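Local coordinates for protein citrate synthase (Metallosphaera sedula, PDB 6ABX) that probably catalyses the condensation of oxaloacetate with acetyl-CoA and water to give citrate and free CoA in the tricarboxylic acid cycle, at residues V234-Y237 / V238-K241; A286-V289 / E290-G293. All coordinates share one frame; numbering follows the deposited sequence.

Interaction 1: residues V234-Y237 / V238-K241; sequences VEKY and VMNK
The phenol end of Y237 overlaps the aliphatic chain of K241 one helical turn on, the two side chains lying obliquely across each other. K241 CG lies 3.9 Å from Y237 CE1, and K241 CE reaches the phenol end, 3.3 Å from Y237 OH. With CG anti to the backbone N (chi1 179°), the ring of Y237 is swung alongside the chain of K241, which bends at its second torsion and then runs straight to NZ. The contact is therefore one of methylenes against an aromatic ring, and the polar ends are engaged elsewhere: Y237 OH is hydrogen-bonded to E227 and K241 NZ to Q246. Were Y237 reduced to an alanine, the methylenes of K241 would probably lose their aromatic partner and E227 the hydroxyl it binds. Both segments belong to helix 234-243, a short helix of the mainly helical citrate synthase fold, and four successive i to i+4 backbone hydrogen bonds join them. V238 N to V234 O, at 2.9 Å, is the straightest of these, with an angle of 162° at the hydrogen; M239 N to E235 O is the most bent, at 143°. V234 and V238 follow one another along the buried face, V234 CG1 standing 4.2 Å from V238 CG2, while the CG2 branch of V238 also rests against the carbonyl oxygen V234 O at 3.2 Å. V238 lies close to L248, a residue of the acetyl-CoA site, whereas Y237 and K241 both pack on Q224 of helix 220-228. On the exposed face, the amide of N240 folds back beside the helix, its CG 3.5 Å from K236 O.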
loop_
_atom_site.group_PDB
_atom_site.type_symbol
_atom_site.label_atom_id
_atom_site.label_comp_id
_atom_site.label_asym_id
_atom_site.label_seq_id
_atom_site.Cartn_x
_atom_site.Cartn_y
_atom_site.Cartn_z
ATOM N N VAL A 234 6.618 -37.183 15.154
ATOM C CA VAL A 234 5.890 -36.578 14.059
ATOM C C VAL A 234 4.446 -37.123 13.942
ATOM O O VAL A 234 3.467 -36.347 13.803
ATOM C CB VAL A 234 6.628 -36.795 12.738
ATOM C CG1 VAL A 234 5.708 -36.608 11.562
ATOM C CG2 VAL A 234 7.853 -35.903 12.672
ATOM N N GLU A 235 4.305 -38.461 13.992
ATOM C CA GLU A 235 2.994 -39.077 13.741
ATOM C C GLU A 235 2.007 -38.627 14.835
ATOM O O GLU A 235 0.814 -38.331 14.546
ATOM C CB GLU A 235 3.149 -40.590 13.604
ATOM C CG GLU A 235 4.106 -40.969 12.477
ATOM C CD GLU A 235 5.622 -40.686 12.607
ATOM O OE1 GLU A 235 6.287 -40.635 11.529
ATOM O OE2 GLU A 235 6.193 -40.515 13.755
ATOM N N LYS A 236 2.485 -38.591 16.076
ATOM C CA LYS A 236 1.665 -38.180 17.219
ATOM C C LYS A 236 1.259 -36.709 17.128
ATOM O O LYS A 236 0.111 -36.355 17.355
ATOM C CB LYS A 236 2.365 -38.500 18.537
ATOM C CG LYS A 236 2.398 -40.004 18.792
ATOM C CD LYS A 236 2.591 -40.433 20.236
ATOM C CE LYS A 236 1.882 -41.747 20.560
ATOM N NZ LYS A 236 0.526 -41.506 21.137
ATOM N N TYR A 237 2.202 -35.835 16.776
ATOM C CA TYR A 237 1.901 -34.401 16.697
ATOM C C TYR A 237 0.869 -34.132 15.588
ATOM O O TYR A 237 -0.049 -33.306 15.762
ATOM C CB TYR A 237 3.192 -33.621 16.466
ATOM C CG TYR A 237 3.020 -32.124 16.352
ATOM C CD1 TYR A 237 2.673 -31.583 15.135
ATOM C CD2 TYR A 237 3.238 -31.271 17.427
ATOM C CE1 TYR A 237 2.576 -30.210 14.958
ATOM C CE2 TYR A 237 3.142 -29.897 17.275
ATOM C CZ TYR A 237 2.765 -29.373 16.044
ATOM O OH TYR A 237 2.661 -28.026 15.839
ATOM N N VAL A 238 1.066 -34.798 14.440
ATOM C CA VAL A 238 0.226 -34.602 13.296
ATOM C C VAL A 238 -1.170 -35.119 13.676
ATOM O O VAL A 238 -2.204 -34.522 13.315
ATOM C CB VAL A 238 0.819 -35.271 12.043
ATOM C CG1 VAL A 238 -0.214 -35.398 10.931
ATOM C CG2 VAL A 238 2.042 -34.524 11.556
ATOM N N MET A 239 -1.210 -36.217 14.457
ATOM C CA MET A 239 -2.490 -36.796 14.877
ATOM C C MET A 239 -3.266 -35.789 15.735
ATOM O O MET A 239 -4.458 -35.553 15.509
ATOM C CB MET A 239 -2.282 -38.079 15.686
ATOM C CG MET A 239 -3.558 -38.727 16.126
ATOM S SD MET A 239 -3.169 -40.187 17.117
ATOM C CE MET A 239 -2.214 -39.455 18.440
ATOM N N ASN A 240 -2.570 -35.146 16.674
ATOM C CA ASN A 240 -3.200 -34.131 17.539
ATOM C C ASN A 240 -3.789 -32.978 16.698
ATOM O O ASN A 240 -4.906 -32.457 16.980
ATOM C CB ASN A 240 -2.226 -33.747 18.646
ATOM C CG ASN A 240 -2.056 -34.861 19.664
ATOM O OD1 ASN A 240 -2.923 -35.735 19.796
ATOM N ND2 ASN A 240 -0.955 -34.848 20.396
ATOM N N LYS A 241 -3.061 -32.549 15.659
ATOM C CA LYS A 241 -3.537 -31.511 14.755
ATOM C C LYS A 241 -4.719 -31.972 13.891
ATOM O O LYS A 241 -5.774 -31.354 13.915
ATOM C CB LYS A 241 -2.392 -30.997 13.878
ATOM C CG LYS A 241 -1.318 -30.257 14.654
ATOM C CD LYS A 241 -1.736 -28.916 15.260
ATOM C CE LYS A 241 -0.609 -28.294 16.052
ATOM N NZ LYS A 241 -1.029 -27.020 16.690
#

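Interaction 2: residues A286-V289 / E290-G293; sequences ANRV and EEIG
Backbone from A286 to G293 forms two regular turns within helix 277-297, the two segments joined by four consecutive i to i+4 hydrogen bonds. The first, E290 N to A286 O, spans 2.8 Å, and the last, G293 N to V289 O, is nearly straight, with 165° at the hydrogen. R288 O is gripped twice, by I292 N and by a water that donates to it at 2.9 Å. The same water also donates to E291 OE1 at 3.1 Å, bridging the carboxylate to the backbone of the preceding turn. E291 is placed for this by a CG anti to its own carbonyl carbon (chi1 -67°), which also lays that CG over N287 O at 3.2 Å. I292 runs its CG1 and CD1 arm alongside R288 O, with CD1 3.6 Å away. The charged end of R288 is turned to E235, its salt-bridge partner, and its NE stays 6.0 Å from E291 OE1. On another face the buried carboxylate of E290 forms a salt bridge with K267, while N287 OD1 is hydrogen-bonded to Y309. Around the helix, A286 touches F225 and V289 touches I228, both of helix 220-228, whereas R288, V289 and I292 together pack against V234 of helix 234-243.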
loop_
_atom_site.group_PDB
_atom_site.type_symbol
_atom_site.label_atom_id
_atom_site.label_comp_id
_atom_site.label_asym_id
_atom_site.label_seq_id
_atom_site.Cartn_x
_atom_site.Cartn_y
_atom_site.Cartn_z
ATOM N N ALA A 286 10.716 -32.362 9.046
ATOM C CA ALA A 286 9.975 -31.813 7.940
ATOM C C ALA A 286 9.673 -32.883 6.869
ATOM O O ALA A 286 8.572 -32.971 6.304
ATOM C CB ALA A 286 10.769 -30.640 7.367
ATOM N N ASN A 287 10.663 -33.717 6.577
ATOM C CA ASN A 287 10.539 -34.743 5.575
ATOM C C ASN A 287 9.459 -35.757 5.973
ATOM O O ASN A 287 8.626 -36.142 5.125
ATOM C CB ASN A 287 11.900 -35.376 5.280
ATOM C CG ASN A 287 12.743 -34.441 4.421
ATOM O OD1 ASN A 287 12.234 -33.490 3.789
ATOM N ND2 ASN A 287 14.035 -34.706 4.380
ATOM N N ARG A 288 9.462 -36.150 7.250
ATOM C CA ARG A 288 8.424 -37.058 7.759
ATOM C C ARG A 288 7.039 -36.425 7.711
ATOM O O ARG A 288 6.078 -37.091 7.300
ATOM C CB ARG A 288 8.748 -37.563 9.161
ATOM C CG ARG A 288 9.888 -38.556 9.202
ATOM C CD ARG A 288 10.555 -38.556 10.560
ATOM N NE ARG A 288 11.040 -39.851 11.019
ATOM C CZ ARG A 288 10.385 -40.603 11.913
ATOM N NH1 ARG A 288 9.068 -40.483 12.062
ATOM N NH2 ARG A 288 11.059 -41.445 12.668
ATOM N N VAL A 289 6.904 -35.141 8.101
ATOM C CA VAL A 289 5.645 -34.476 8.005
ATOM C C VAL A 289 5.170 -34.438 6.553
ATOM O O VAL A 289 3.981 -34.676 6.241
ATOM C CB VAL A 289 5.699 -33.042 8.568
ATOM C CG1 VAL A 289 4.435 -32.278 8.250
ATOM C CG2 VAL A 289 5.974 -33.034 10.058
ATOM N N GLU A 290 6.119 -34.149 5.643
ATOM C CA GLU A 290 5.773 -34.077 4.230
ATOM C C GLU A 290 5.199 -35.420 3.743
ATOM O O GLU A 290 4.152 -35.440 3.094
ATOM C CB GLU A 290 7.013 -33.666 3.415
ATOM C CG GLU A 290 6.679 -33.262 1.997
ATOM C CD GLU A 290 7.755 -33.627 0.993
ATOM O OE1 GLU A 290 7.699 -33.169 -0.182
ATOM O OE2 GLU A 290 8.621 -34.429 1.363
ATOM N N GLU A 291 5.849 -36.519 4.132
ATOM C CA GLU A 291 5.457 -37.896 3.717
ATOM C C GLU A 291 4.018 -38.212 4.160
ATOM O O GLU A 291 3.203 -38.650 3.356
ATOM C CB GLU A 291 6.391 -38.953 4.289
ATOM C CG GLU A 291 7.806 -38.895 3.748
ATOM C CD GLU A 291 8.804 -39.890 4.360
ATOM O OE1 GLU A 291 8.620 -40.319 5.537
ATOM O OE2 GLU A 291 9.788 -40.236 3.655
ATOM N N ILE A 292 3.693 -37.911 5.416
ATOM C CA ILE A 292 2.351 -38.187 5.992
ATOM C C ILE A 292 1.308 -37.290 5.350
ATOM O O ILE A 292 0.194 -37.707 4.983
ATOM C CB ILE A 292 2.364 -38.028 7.528
ATOM C CG1 ILE A 292 3.332 -38.996 8.189
ATOM C CG2 ILE A 292 0.962 -38.158 8.105
ATOM C CD1 ILE A 292 3.758 -38.560 9.582
ATOM N N GLY A 293 1.639 -35.990 5.218
ATOM C CA GLY A 293 0.783 -35.026 4.602
ATOM C C GLY A 293 0.383 -35.385 3.176
ATOM O O GLY A 293 -0.789 -35.237 2.763
HETATM O O HOH W 1 6.426 -39.904 7.744
#

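Interactions 1 and 2 lie on helices 234-243 and 277-297, their centres 11 Å apart, and they touch directly. A salt bridge of 2.8 Å between E235 OE1 and R288 NH1 ties the two helices together at the surface. Beneath it, V234 CG1 approaches I292 CD1 to 3.4 Å and V289 CG2 to 3.9 Å, while the CG of E235 adds a further contact with I292 CD1. The side chain of L248, which binds acetyl-CoA, is about 4 Å from that of V238 and about as near to G293. F251, another acetyl-CoA residue, is equally near G293, so the paired helices border the acetyl-CoA site, whose ligand is not bound to this chain in the model.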